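Local coordinates for beta-N-acetylhexosaminidase (Mycobacterium smegmatis, PDB 4YYF), which probably hydrolyses terminal non-reducing N-acetyl-D-hexosamine residues from N-acetyl-beta-D-hexosaminides, as a member of glycosyl hydrolase family 3, at residues A[246-251]-A[288-293]; A[158-163]-A[202-207]; A[103-108]-A[152-157]. The protein carries 1 engineered substitution. All coordinates share one frame; numbering follows the deposited sequence.

Contact 1. Residues A[246-251]-A[288-293]; sequences AVMVGH and YTDDLS
Met248 pairs with Tyr288 and Val249 with Thr289 where two neighbouring parallel strands of the TIM-type barrel, 246-249 and 287-289, run side by side; with helix 267-275 between them they form a beta-alpha-beta unit. The backbone bonds alternate in the parallel manner. Tyr288 N gives to Val247 O at 2.7 Å, and Tyr288 O receives Val249 N at 2.9 Å. Asp290 N continues the pairing to Val249 O. On one face of the sheet, Met248, a selenomethionine here, holds CG anti to its backbone N (chi1 175°) and bends at its third torsion, which brings SE to 3.8 Å from Asp290 CA and sets CE 3.6 Å from Thr289 O. Tyr288 projects from the same face; its CB lies beside Met248 CE, its ring edge receives Ala246 CB, and the ring packs edge-to-face with that of Phe155. Val249 and Thr289 point from the other face, toward helix 267-275. Further along both segments, His251 and Asp290 meet. Asp290 CB sits over one face of the imidazole, a CH-pi contact 3.9 Å from the ring centroid. The His251 ring and the Asp290 carboxylate lie 22° apart in plane, while Leu292 CD2 comes to His251 CE1. Asp291 OD1 accepts from Ser293 N, making an Asx turn. The Asp290 side chain also lies against His204 and about 3 Å from a bound acetate, consistent with a pocket at this end of the barrel. A water accepts from His251 N and donates to Asp290 OD2, tying the two segments together. Both imidazole nitrogens are occupied: ND1 bonds to Ser264, and NE2 donates to Asp291 O at 2.8 Å, approaching from above that carbonyl's plane.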
ATOM      1  N   ALA A 246      -3.842   6.756  -2.811  1.00 12.40           N
ATOM      2  CA  ALA A 246      -2.625   6.551  -2.038  1.00 13.73           C
ATOM      3  C   ALA A 246      -1.570   6.009  -2.981  1.00 14.24           C
ATOM      4  O   ALA A 246      -1.874   5.639  -4.105  1.00 16.20           O
ATOM      5  CB  ALA A 246      -2.852   5.583  -0.875  1.00 12.67           C
ATOM      6  N   VAL A 247      -0.323   5.980  -2.526  1.00 12.42           N
ATOM      7  CA  VAL A 247       0.765   5.421  -3.317  1.00 13.43           C
ATOM      8  C   VAL A 247       1.477   4.392  -2.446  1.00 15.10           C
ATOM      9  O   VAL A 247       1.613   4.596  -1.240  1.00 15.55           O
ATOM     10  CB  VAL A 247       1.756   6.523  -3.751  1.00 15.74           C
ATOM     11  CG1 VAL A 247       3.050   5.915  -4.379  1.00 14.53           C
ATOM     12  CG2 VAL A 247       1.091   7.509  -4.738  1.00 16.35           C
HETATM   13  N   MSE A 248       1.897   3.277  -3.047  1.00 14.08           N
HETATM   14  CA  MSE A 248       2.768   2.319  -2.366  1.00 14.04           C
HETATM   15  C   MSE A 248       4.164   2.336  -2.989  1.00 17.02           C
HETATM   16  O   MSE A 248       4.311   2.209  -4.205  1.00 16.90           O
HETATM   17  CB  MSE A 248       2.204   0.900  -2.466  1.00 11.38           C
HETATM   18  CG  MSE A 248       3.133  -0.185  -1.873  1.00 16.73           C
HETATM   19 SE   MSE A 248       2.303  -1.967  -1.969  0.74 21.53          SE
HETATM   20  CE  MSE A 248       1.093  -1.765  -0.500  1.00 18.55           C
ATOM     21  N   VAL A 249       5.187   2.474  -2.149  1.00 17.58           N
ATOM     22  CA  VAL A 249       6.575   2.483  -2.614  1.00 16.15           C
ATOM     23  C   VAL A 249       7.153   1.070  -2.531  1.00 19.18           C
ATOM     24  O   VAL A 249       6.992   0.395  -1.517  1.00 19.39           O
ATOM     25  CB  VAL A 249       7.433   3.444  -1.767  1.00 14.77           C
ATOM     26  CG1 VAL A 249       8.889   3.377  -2.201  1.00 17.54           C
ATOM     27  CG2 VAL A 249       6.925   4.868  -1.907  1.00 13.39           C
ATOM     28  N   GLY A 250       7.816   0.614  -3.594  1.00 19.52           N
ATOM     29  CA  GLY A 250       8.365  -0.734  -3.611  1.00 17.64           C
ATOM     30  C   GLY A 250       9.789  -0.785  -3.073  1.00 22.36           C
ATOM     31  O   GLY A 250      10.331   0.234  -2.646  1.00 19.95           O
ATOM     32  N   HIS A 251      10.402  -1.967  -3.103  1.00 18.37           N
ATOM     33  CA  HIS A 251      11.703  -2.172  -2.471  1.00 15.28           C
ATOM     34  C   HIS A 251      12.871  -2.133  -3.461  1.00 20.46           C
ATOM     35  O   HIS A 251      14.008  -2.457  -3.094  1.00 24.47           O
ATOM     36  CB  HIS A 251      11.744  -3.522  -1.717  1.00 15.43           C
ATOM     37  CG  HIS A 251      10.648  -3.695  -0.702  1.00 16.60           C
ATOM     38  ND1 HIS A 251      10.224  -2.679   0.124  1.00 16.13           N
ATOM     39  CD2 HIS A 251       9.900  -4.781  -0.388  1.00 17.67           C
ATOM     40  CE1 HIS A 251       9.254  -3.130   0.908  1.00 16.98           C
ATOM     41  NE2 HIS A 251       9.042  -4.401   0.619  1.00 16.76           N
ATOM     42  N   TYR A 288       2.106   4.174   1.429  1.00 13.90           N
ATOM     43  CA  TYR A 288       2.393   2.889   2.065  1.00 12.14           C
ATOM     44  C   TYR A 288       3.748   2.359   1.620  1.00 17.82           C
ATOM     45  O   TYR A 288       4.245   2.743   0.559  1.00 18.26           O
ATOM     46  CB  TYR A 288       1.361   1.834   1.630  1.00 14.22           C
ATOM     47  CG  TYR A 288      -0.014   1.932   2.249  1.00 11.88           C
ATOM     48  CD1 TYR A 288      -0.320   1.226   3.402  1.00 12.25           C
ATOM     49  CD2 TYR A 288      -1.022   2.680   1.646  1.00 14.43           C
ATOM     50  CE1 TYR A 288      -1.598   1.282   3.968  1.00 14.84           C
ATOM     51  CE2 TYR A 288      -2.316   2.745   2.209  1.00 11.40           C
ATOM     52  CZ  TYR A 288      -2.579   2.044   3.372  1.00 15.15           C
ATOM     53  OH  TYR A 288      -3.832   2.081   3.953  1.00 16.81           O
ATOM     54  N   THR A 289       4.328   1.447   2.410  1.00 14.17           N
ATOM     55  CA  THR A 289       5.412   0.614   1.905  1.00 13.34           C
ATOM     56  C   THR A 289       4.833  -0.705   1.427  1.00 13.65           C
ATOM     57  O   THR A 289       3.747  -1.110   1.841  1.00 19.55           O
ATOM     58  CB  THR A 289       6.438   0.247   2.990  1.00 14.72           C
ATOM     59  OG1 THR A 289       5.805  -0.631   3.934  1.00 15.60           O
ATOM     60  CG2 THR A 289       6.968   1.484   3.691  1.00 13.94           C
ATOM     61  N   ASP A 290       5.591  -1.401   0.589  1.00 14.64           N
ATOM     62  CA  ASP A 290       5.304  -2.796   0.264  1.00 16.06           C
ATOM     63  C   ASP A 290       5.683  -3.607   1.512  1.00 17.69           C
ATOM     64  O   ASP A 290       6.234  -3.057   2.473  1.00 18.17           O
ATOM     65  CB  ASP A 290       6.140  -3.210  -0.959  1.00 16.75           C
ATOM     66  CG  ASP A 290       5.600  -4.446  -1.684  1.00 20.75           C
ATOM     67  OD1 ASP A 290       4.740  -5.171  -1.148  1.00 17.27           O
ATOM     68  OD2 ASP A 290       6.070  -4.698  -2.811  1.00 17.85           O
ATOM     69  N   ASP A 291       5.373  -4.899   1.499  1.00 13.66           N
ATOM     70  CA  ASP A 291       5.561  -5.800   2.648  1.00 15.53           C
ATOM     71  C   ASP A 291       7.006  -5.810   3.156  1.00 17.77           C
ATOM     72  O   ASP A 291       7.925  -6.160   2.426  1.00 21.31           O
ATOM     73  CB  ASP A 291       5.067  -7.196   2.225  1.00 15.04           C
ATOM     74  CG  ASP A 291       5.506  -8.328   3.139  1.00 20.71           C
ATOM     75  OD1 ASP A 291       5.831  -8.123   4.326  1.00 20.45           O
ATOM     76  OD2 ASP A 291       5.498  -9.472   2.639  1.00 22.92           O
ATOM     77  N   LEU A 292       7.183  -5.409   4.416  1.00 16.91           N
ATOM     78  CA  LEU A 292       8.508  -5.262   5.029  1.00 18.09           C
ATOM     79  C   LEU A 292       9.053  -6.511   5.726  1.00 20.09           C
ATOM     80  O   LEU A 292      10.216  -6.531   6.124  1.00 20.96           O
ATOM     81  CB  LEU A 292       8.517  -4.100   6.028  1.00 19.26           C
ATOM     82  CG  LEU A 292       8.255  -2.696   5.495  1.00 19.58           C
ATOM     83  CD1 LEU A 292       8.037  -1.740   6.647  1.00 20.57           C
ATOM     84  CD2 LEU A 292       9.416  -2.222   4.628  1.00 15.15           C
ATOM     85  N   SER A 293       8.242  -7.557   5.874  1.00 19.45           N
ATOM     86  CA  SER A 293       8.687  -8.721   6.654  1.00 15.95           C
ATOM     87  C   SER A 293       9.005  -9.973   5.824  1.00 21.53           C
ATOM     88  O   SER A 293       9.998 -10.657   6.076  1.00 22.91           O
ATOM     89  CB  SER A 293       7.670  -9.061   7.739  1.00 18.25           C
ATOM     90  OG  SER A 293       6.451  -9.502   7.161  1.00 16.95           O
TER
HETATM   91  O   HOH W   1       8.754  -4.245  -3.956  1.00 18.27           O

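Contact 2. Residues A[158-163]-A[202-207]; sequences VVDVTD and LKHFPG
Asp160 and His204 share the polar part of this contact through two nearly straight hydrogen bonds. Asp160 CG is anti to its carbonyl carbon (chi1 -62°), the rotation that brings the carboxylate to His204. His204 ND1 donates to the syn lone pair of Asp160 OD2 at 2.8 Å, with the oxygen in the imidazole plane and the two flat groups 15° apart. The backbone N of His204 gives to Asp160 OD1 at 3.0 Å, from above the carboxylate plane. The ND1 bond fixes the ring's rotation, while the backbone bond ties the same carboxylate to the main chain; OD1 also accepts from His208 N. Among backbone bonds, Val159 N donates to Lys203 O at 2.7 Å, and Asp160 N reaches the same oxygen only weakly. Segment 202-207 turns a corner at His204, on barrel strand 199-205 of this family 3 hydrolase, and cis peptides precede His204 and Pro206. The His204 ring comes about 3 Å from a bound acetate. Apolar contacts flank the bonds. Val159 CG1 meets Leu202 CD2 at 3.9 Å, with Val159 also touching helices 179-196 and 234-239. Val158 CG2 touches Lys203 CE at 3.6 Å, crossing an extended lysine chain whose NZ bonds to Phe155 O and Glu106.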
ATOM      1  N   VAL A 158      -1.937  -1.627 -10.030  1.00 16.10           N
ATOM      2  CA  VAL A 158      -0.542  -1.625 -10.423  1.00 16.57           C
ATOM      3  C   VAL A 158      -0.392  -0.627 -11.562  1.00 16.57           C
ATOM      4  O   VAL A 158      -1.137  -0.679 -12.543  1.00 15.94           O
ATOM      5  CB  VAL A 158      -0.160  -3.027 -10.938  1.00 18.25           C
ATOM      6  CG1 VAL A 158       1.216  -3.014 -11.631  1.00 17.27           C
ATOM      7  CG2 VAL A 158      -0.188  -4.028  -9.788  1.00 16.44           C
ATOM      8  N   VAL A 159       0.567   0.283 -11.446  1.00 15.35           N
ATOM      9  CA  VAL A 159       0.847   1.206 -12.545  1.00 14.21           C
ATOM     10  C   VAL A 159       2.230   0.942 -13.123  1.00 15.19           C
ATOM     11  O   VAL A 159       2.701   1.670 -14.004  1.00 18.43           O
ATOM     12  CB  VAL A 159       0.685   2.689 -12.124  1.00 22.28           C
ATOM     13  CG1 VAL A 159      -0.768   2.979 -11.701  1.00 18.32           C
ATOM     14  CG2 VAL A 159       1.641   3.025 -10.998  1.00 16.44           C
ATOM     15  N   ASP A 160       2.865  -0.124 -12.646  1.00 17.74           N
ATOM     16  CA  ASP A 160       4.092  -0.611 -13.263  1.00 15.77           C
ATOM     17  C   ASP A 160       3.909  -0.832 -14.757  1.00 19.13           C
ATOM     18  O   ASP A 160       2.848  -1.267 -15.216  1.00 21.50           O
ATOM     19  CB  ASP A 160       4.545  -1.923 -12.619  1.00 20.07           C
ATOM     20  CG  ASP A 160       4.858  -1.779 -11.146  1.00 23.42           C
ATOM     21  OD1 ASP A 160       5.385  -0.716 -10.739  1.00 20.94           O
ATOM     22  OD2 ASP A 160       4.565  -2.733 -10.385  1.00 18.97           O
ATOM     23  N   VAL A 161       4.960  -0.525 -15.512  1.00 19.33           N
ATOM     24  CA  VAL A 161       4.951  -0.614 -16.960  1.00 17.46           C
ATOM     25  C   VAL A 161       5.914  -1.727 -17.338  1.00 19.36           C
ATOM     26  O   VAL A 161       7.069  -1.700 -16.920  1.00 21.73           O
ATOM     27  CB  VAL A 161       5.456   0.717 -17.555  1.00 18.16           C
ATOM     28  CG1 VAL A 161       5.528   0.644 -19.055  1.00 20.34           C
ATOM     29  CG2 VAL A 161       4.556   1.873 -17.092  1.00 21.48           C
ATOM     30  N   THR A 162       5.459  -2.715 -18.109  1.00 20.58           N
ATOM     31  CA  THR A 162       6.341  -3.825 -18.465  1.00 21.70           C
ATOM     32  C   THR A 162       5.850  -4.618 -19.662  1.00 27.66           C
ATOM     33  O   THR A 162       4.661  -4.608 -19.997  1.00 32.50           O
ATOM     34  CB  THR A 162       6.511  -4.821 -17.287  1.00 26.87           C
ATOM     35  OG1 THR A 162       7.605  -5.706 -17.558  1.00 26.43           O
ATOM     36  CG2 THR A 162       5.265  -5.655 -17.111  1.00 26.83           C
ATOM     37  N   ASP A 163       6.783  -5.327 -20.284  1.00 30.22           N
ATOM     38  CA  ASP A 163       6.466  -6.272 -21.351  1.00 35.02           C
ATOM     39  C   ASP A 163       6.894  -7.693 -20.979  1.00 34.94           C
ATOM     40  O   ASP A 163       6.941  -8.582 -21.838  1.00 31.60           O
ATOM     41  CB  ASP A 163       7.155  -5.853 -22.650  1.00 41.81           C
ATOM     42  CG  ASP A 163       8.645  -5.635 -22.468  1.00 53.17           C
ATOM     43  OD1 ASP A 163       9.199  -6.046 -21.423  1.00 57.53           O
ATOM     44  OD2 ASP A 163       9.271  -5.053 -23.377  1.00 62.87           O
ATOM     45  N   LEU A 202      -1.857   3.251  -5.858  1.00 13.12           N
ATOM     46  CA  LEU A 202      -0.998   3.095  -7.034  1.00 14.41           C
ATOM     47  C   LEU A 202       0.341   2.464  -6.635  1.00 15.97           C
ATOM     48  O   LEU A 202       0.983   2.927  -5.696  1.00 17.36           O
ATOM     49  CB  LEU A 202      -0.732   4.467  -7.654  1.00 14.56           C
ATOM     50  CG  LEU A 202      -1.946   5.370  -7.893  1.00 16.42           C
ATOM     51  CD1 LEU A 202      -1.491   6.750  -8.362  1.00 17.28           C
ATOM     52  CD2 LEU A 202      -2.882   4.749  -8.929  1.00 17.08           C
ATOM     53  N   LYS A 203       0.782   1.425  -7.343  1.00 16.29           N
ATOM     54  CA  LYS A 203       2.019   0.720  -6.956  1.00 14.53           C
ATOM     55  C   LYS A 203       2.755   0.220  -8.210  1.00 17.71           C
ATOM     56  O   LYS A 203       2.112   0.060  -9.251  1.00 20.30           O
ATOM     57  CB  LYS A 203       1.684  -0.433  -5.990  1.00 15.77           C
ATOM     58  CG  LYS A 203       0.941  -1.603  -6.630  1.00 18.73           C
ATOM     59  CD  LYS A 203       0.337  -2.531  -5.549  1.00 15.27           C
ATOM     60  CE  LYS A 203      -0.189  -3.834  -6.157  1.00 15.18           C
ATOM     61  NZ  LYS A 203      -0.806  -4.724  -5.112  1.00 14.43           N
ATOM     62  N   HIS A 204       4.073  -0.025  -8.164  1.00 17.47           N
ATOM     63  CA  HIS A 204       4.948   0.121  -6.995  1.00 15.97           C
ATOM     64  C   HIS A 204       5.973   1.241  -7.266  1.00 20.23           C
ATOM     65  O   HIS A 204       6.926   1.046  -8.019  1.00 22.09           O
ATOM     66  CB  HIS A 204       5.701  -1.201  -6.718  1.00 11.44           C
ATOM     67  CG  HIS A 204       4.816  -2.401  -6.547  1.00 15.61           C
ATOM     68  ND1 HIS A 204       4.303  -3.117  -7.624  1.00 19.80           N
ATOM     69  CD2 HIS A 204       4.365  -3.042  -5.443  1.00 13.50           C
ATOM     70  CE1 HIS A 204       3.569  -4.112  -7.181  1.00 18.92           C
ATOM     71  NE2 HIS A 204       3.587  -4.096  -5.851  1.00 18.66           N
ATOM     72  N   PHE A 205       5.778   2.405  -6.653  1.00 15.49           N
ATOM     73  CA  PHE A 205       6.590   3.605  -6.918  1.00 15.32           C
ATOM     74  C   PHE A 205       8.062   3.430  -6.511  1.00 19.44           C
ATOM     75  O   PHE A 205       8.355   2.868  -5.452  1.00 19.02           O
ATOM     76  CB  PHE A 205       5.967   4.782  -6.151  1.00 14.11           C
ATOM     77  CG  PHE A 205       6.598   6.121  -6.423  1.00 16.31           C
ATOM     78  CD1 PHE A 205       7.680   6.567  -5.665  1.00 14.73           C
ATOM     79  CD2 PHE A 205       6.069   6.968  -7.395  1.00 15.59           C
ATOM     80  CE1 PHE A 205       8.249   7.822  -5.897  1.00 16.25           C
ATOM     81  CE2 PHE A 205       6.633   8.224  -7.622  1.00 17.10           C
ATOM     82  CZ  PHE A 205       7.725   8.649  -6.867  1.00 15.05           C
ATOM     83  N   PRO A 206       9.009   3.935  -7.334  1.00 17.77           N
ATOM     84  CA  PRO A 206       8.842   4.636  -8.617  1.00 17.51           C
ATOM     85  C   PRO A 206       8.822   3.720  -9.844  1.00 22.08           C
ATOM     86  O   PRO A 206       9.062   4.192 -10.961  1.00 21.11           O
ATOM     87  CB  PRO A 206      10.087   5.512  -8.679  1.00 16.19           C
ATOM     88  CG  PRO A 206      11.145   4.659  -7.999  1.00 17.72           C
ATOM     89  CD  PRO A 206      10.395   4.026  -6.842  1.00 19.97           C
ATOM     90  N   GLY A 207       8.561   2.431  -9.652  1.00 18.80           N
ATOM     91  CA  GLY A 207       8.388   1.542 -10.795  1.00 17.70           C
ATOM     92  C   GLY A 207       9.104   0.208 -10.698  1.00 18.66           C
ATOM     93  O   GLY A 207      10.336   0.153 -10.733  1.00 18.97           O
TER

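Contact 3. Residues A[103-108]-A[152-157]; sequences VDEEGG and TVDFAP
Asp154 carries CG anti to its backbone N (chi1 -174°), which swings its carboxylate across to the backbone of Glu105, while Phe155 holds CG beside its own N (chi1 -66°), which puts the edge of its ring by Asp104 OD1. The two segments are adjacent, roughly parallel barrel elements, the end of strand 100-107 and the short, weakly bonded strand 153-154 with the loop that follows. The firm backbone bond between them is Phe155 N to Val103 O, 2.9 Å and nearly straight; Val103 N to Val153 O is weak. Much of the remaining join is made by the Asp154 side chain. Its OD1 accepts from Glu105 N at 2.9 Å, on the syn side. Three backbone groups thus crowd one buried acid, because Val103 O lies 3.1 Å from Asp154 OD1 without a bond between them, and Glu105 O lies 2.7 Å from Asp154 OD2. Surroundings so rich in oxygen might favour a protonated carboxyl. The acid end of Glu105 leads away from Asp154, to Arg142, Ser111 and the backbone of Leu113. Phe155 is the centre of an inverse gamma turn, in which Ala156 N bonds weakly to Asp154 O. The turn presents Ala156 CB to Glu105 O and, at 4.1 Å, to Glu106 CG. Glu106 and Gly107 form a classic beta bulge opposite Val110, where the chain doubles back into the antiparallel strand 110-111, and the carboxylate of Glu106 forms salt bridges with Arg173 and Lys203. Asp104 approaches the aromatic residue with a single oxygen and lies about 3 Å from a bound formate, consistent with a pocket at this end of the strand. That oxygen, Asp104 OD1, stands 3.2 Å from Phe155 CB and near the ring plane, the carboxylate turned 75° from the ring.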
ATOM      1  N   VAL A 103      -6.385  -5.230   1.203  1.00 14.74           N
ATOM      2  CA  VAL A 103      -6.264  -6.492   0.490  1.00 16.72           C
ATOM      3  C   VAL A 103      -5.562  -6.249  -0.852  1.00 18.24           C
ATOM      4  O   VAL A 103      -5.621  -5.138  -1.393  1.00 15.20           O
ATOM      5  CB  VAL A 103      -7.675  -7.119   0.249  1.00 15.62           C
ATOM      6  CG1 VAL A 103      -8.507  -6.239  -0.708  1.00 14.53           C
ATOM      7  CG2 VAL A 103      -7.557  -8.551  -0.297  1.00 14.93           C
ATOM      8  N   ASP A 104      -4.880  -7.269  -1.367  1.00 18.16           N
ATOM      9  CA  ASP A 104      -4.414  -7.275  -2.755  1.00 19.33           C
ATOM     10  C   ASP A 104      -5.511  -7.828  -3.669  1.00 20.04           C
ATOM     11  O   ASP A 104      -5.615  -9.036  -3.856  1.00 18.28           O
ATOM     12  CB  ASP A 104      -3.187  -8.174  -2.922  1.00 23.89           C
ATOM     13  CG  ASP A 104      -1.880  -7.481  -2.574  1.00 35.99           C
ATOM     14  OD1 ASP A 104      -1.860  -6.239  -2.429  1.00 35.38           O
ATOM     15  OD2 ASP A 104      -0.852  -8.191  -2.458  1.00 42.79           O
ATOM     16  N   GLU A 105      -6.320  -6.960  -4.258  1.00 13.37           N
ATOM     17  CA  GLU A 105      -7.373  -7.422  -5.161  1.00 14.95           C
ATOM     18  C   GLU A 105      -7.217  -6.742  -6.528  1.00 17.64           C
ATOM     19  O   GLU A 105      -7.872  -5.734  -6.818  1.00 16.69           O
ATOM     20  CB  GLU A 105      -8.752  -7.173  -4.531  1.00 15.92           C
ATOM     21  CG  GLU A 105      -9.925  -7.730  -5.309  1.00 19.67           C
ATOM     22  CD  GLU A 105      -9.694  -9.139  -5.819  1.00 21.05           C
ATOM     23  OE1 GLU A 105      -9.519  -9.305  -7.042  1.00 21.66           O
ATOM     24  OE2 GLU A 105      -9.705 -10.090  -5.007  1.00 20.38           O
ATOM     25  N   GLU A 106      -6.322  -7.298  -7.349  1.00 17.79           N
ATOM     26  CA  GLU A 106      -5.959  -6.734  -8.658  1.00 17.90           C
ATOM     27  C   GLU A 106      -6.697  -7.432  -9.785  1.00 22.14           C
ATOM     28  O   GLU A 106      -6.936  -6.843 -10.841  1.00 21.90           O
ATOM     29  CB  GLU A 106      -4.450  -6.914  -8.913  1.00 16.27           C
ATOM     30  CG  GLU A 106      -3.545  -6.287  -7.855  1.00 16.37           C
ATOM     31  CD  GLU A 106      -2.092  -6.713  -7.992  1.00 20.50           C
ATOM     32  OE1 GLU A 106      -1.673  -7.058  -9.123  1.00 18.50           O
ATOM     33  OE2 GLU A 106      -1.371  -6.703  -6.961  1.00 19.07           O
ATOM     34  N   GLY A 107      -7.019  -8.707  -9.570  1.00 21.25           N
ATOM     35  CA  GLY A 107      -7.572  -9.552 -10.616  1.00 22.76           C
ATOM     36  C   GLY A 107      -6.485 -10.474 -11.123  1.00 18.81           C
ATOM     37  O   GLY A 107      -5.310 -10.291 -10.792  1.00 18.47           O
ATOM     38  N   GLY A 108      -6.855 -11.462 -11.932  1.00 20.58           N
ATOM     39  CA  GLY A 108      -5.873 -12.374 -12.492  1.00 19.10           C
ATOM     40  C   GLY A 108      -5.137 -13.177 -11.431  1.00 22.62           C
ATOM     41  O   GLY A 108      -5.762 -13.882 -10.624  1.00 20.86           O
ATOM     42  N   THR A 152     -11.786  -1.565   3.058  1.00 15.54           N
ATOM     43  CA  THR A 152     -11.690  -0.109   2.855  1.00 15.01           C
ATOM     44  C   THR A 152     -10.566   0.342   1.913  1.00 13.11           C
ATOM     45  O   THR A 152     -10.605   1.457   1.347  1.00 11.64           O
ATOM     46  CB  THR A 152     -11.586   0.655   4.197  1.00 13.12           C
ATOM     47  OG1 THR A 152     -10.329   0.387   4.834  1.00 13.75           O
ATOM     48  CG2 THR A 152     -12.705   0.233   5.124  1.00 12.88           C
ATOM     49  N   VAL A 153      -9.570  -0.514   1.740  1.00 11.44           N
ATOM     50  CA  VAL A 153      -8.400  -0.184   0.930  1.00 14.25           C
ATOM     51  C   VAL A 153      -8.075  -1.345   0.008  1.00 17.40           C
ATOM     52  O   VAL A 153      -8.001  -2.482   0.464  1.00 13.36           O
ATOM     53  CB  VAL A 153      -7.148   0.063   1.809  1.00 14.06           C
ATOM     54  CG1 VAL A 153      -5.931   0.349   0.929  1.00 14.65           C
ATOM     55  CG2 VAL A 153      -7.369   1.217   2.791  1.00 16.75           C
ATOM     56  N   ASP A 154      -7.871  -1.068  -1.281  1.00 11.45           N
ATOM     57  CA  ASP A 154      -7.378  -2.089  -2.207  1.00 12.90           C
ATOM     58  C   ASP A 154      -5.997  -1.674  -2.692  1.00 15.57           C
ATOM     59  O   ASP A 154      -5.827  -0.572  -3.219  1.00 13.82           O
ATOM     60  CB  ASP A 154      -8.329  -2.250  -3.417  1.00 13.54           C
ATOM     61  CG  ASP A 154      -7.937  -3.410  -4.342  1.00 17.06           C
ATOM     62  OD1 ASP A 154      -6.997  -4.176  -4.021  1.00 17.11           O
ATOM     63  OD2 ASP A 154      -8.598  -3.587  -5.398  1.00 16.20           O
ATOM     64  N   PHE A 155      -5.012  -2.553  -2.540  1.00 12.84           N
ATOM     65  CA  PHE A 155      -3.680  -2.266  -3.067  1.00 12.61           C
ATOM     66  C   PHE A 155      -3.679  -2.509  -4.567  1.00 15.99           C
ATOM     67  O   PHE A 155      -3.102  -3.475  -5.058  1.00 19.39           O
ATOM     68  CB  PHE A 155      -2.634  -3.120  -2.363  1.00  9.81           C
ATOM     69  CG  PHE A 155      -2.473  -2.788  -0.899  1.00 16.09           C
ATOM     70  CD1 PHE A 155      -2.325  -1.462  -0.489  1.00 15.98           C
ATOM     71  CD2 PHE A 155      -2.498  -3.787   0.064  1.00 15.92           C
ATOM     72  CE1 PHE A 155      -2.167  -1.141   0.877  1.00 14.51           C
ATOM     73  CE2 PHE A 155      -2.350  -3.477   1.429  1.00 17.90           C
ATOM     74  CZ  PHE A 155      -2.179  -2.146   1.825  1.00 13.10           C
ATOM     75  N   ALA A 156      -4.360  -1.619  -5.278  1.00 14.20           N
ATOM     76  CA  ALA A 156      -4.490  -1.680  -6.729  1.00 13.45           C
ATOM     77  C   ALA A 156      -4.945  -0.302  -7.164  1.00 14.10           C
ATOM     78  O   ALA A 156      -5.571   0.410  -6.386  1.00 15.91           O
ATOM     79  CB  ALA A 156      -5.530  -2.759  -7.119  1.00 14.06           C
ATOM     80  N   PRO A 157      -4.669   0.094  -8.417  1.00 14.65           N
ATOM     81  CA  PRO A 157      -4.053  -0.655  -9.502  1.00 14.80           C
ATOM     82  C   PRO A 157      -2.536  -0.577  -9.494  1.00 16.16           C
ATOM     83  O   PRO A 157      -1.934   0.396  -9.046  1.00 15.24           O
ATOM     84  CB  PRO A 157      -4.560   0.075 -10.748  1.00 13.16           C
ATOM     85  CG  PRO A 157      -4.635   1.525 -10.290  1.00 14.32           C
ATOM     86  CD  PRO A 157      -5.172   1.408  -8.866  1.00 13.13           C
TER

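Along the chain the contacts follow in series, contact 3 first, then contact 2, then contact 1, and all lie within the family 3 N-terminal domain of TIM-barrel type. Their centres are about 12 Å (contacts 1 and 2), about 13 Å (1 and 3) and about 14 Å (2 and 3) apart. Five strands neighbour one another in the barrel sheet, 100-107, 153-154, 199-205, 246-249 and 287-289: contact 3 pairs the first two, contact 2 sets the third against the loop after strand 153-154, and contact 1 pairs the last two. Asp104, His204 and Asp290, at or near the same ends of their strands, lie close to bound formate or acetate, consistent with one shared pocket there.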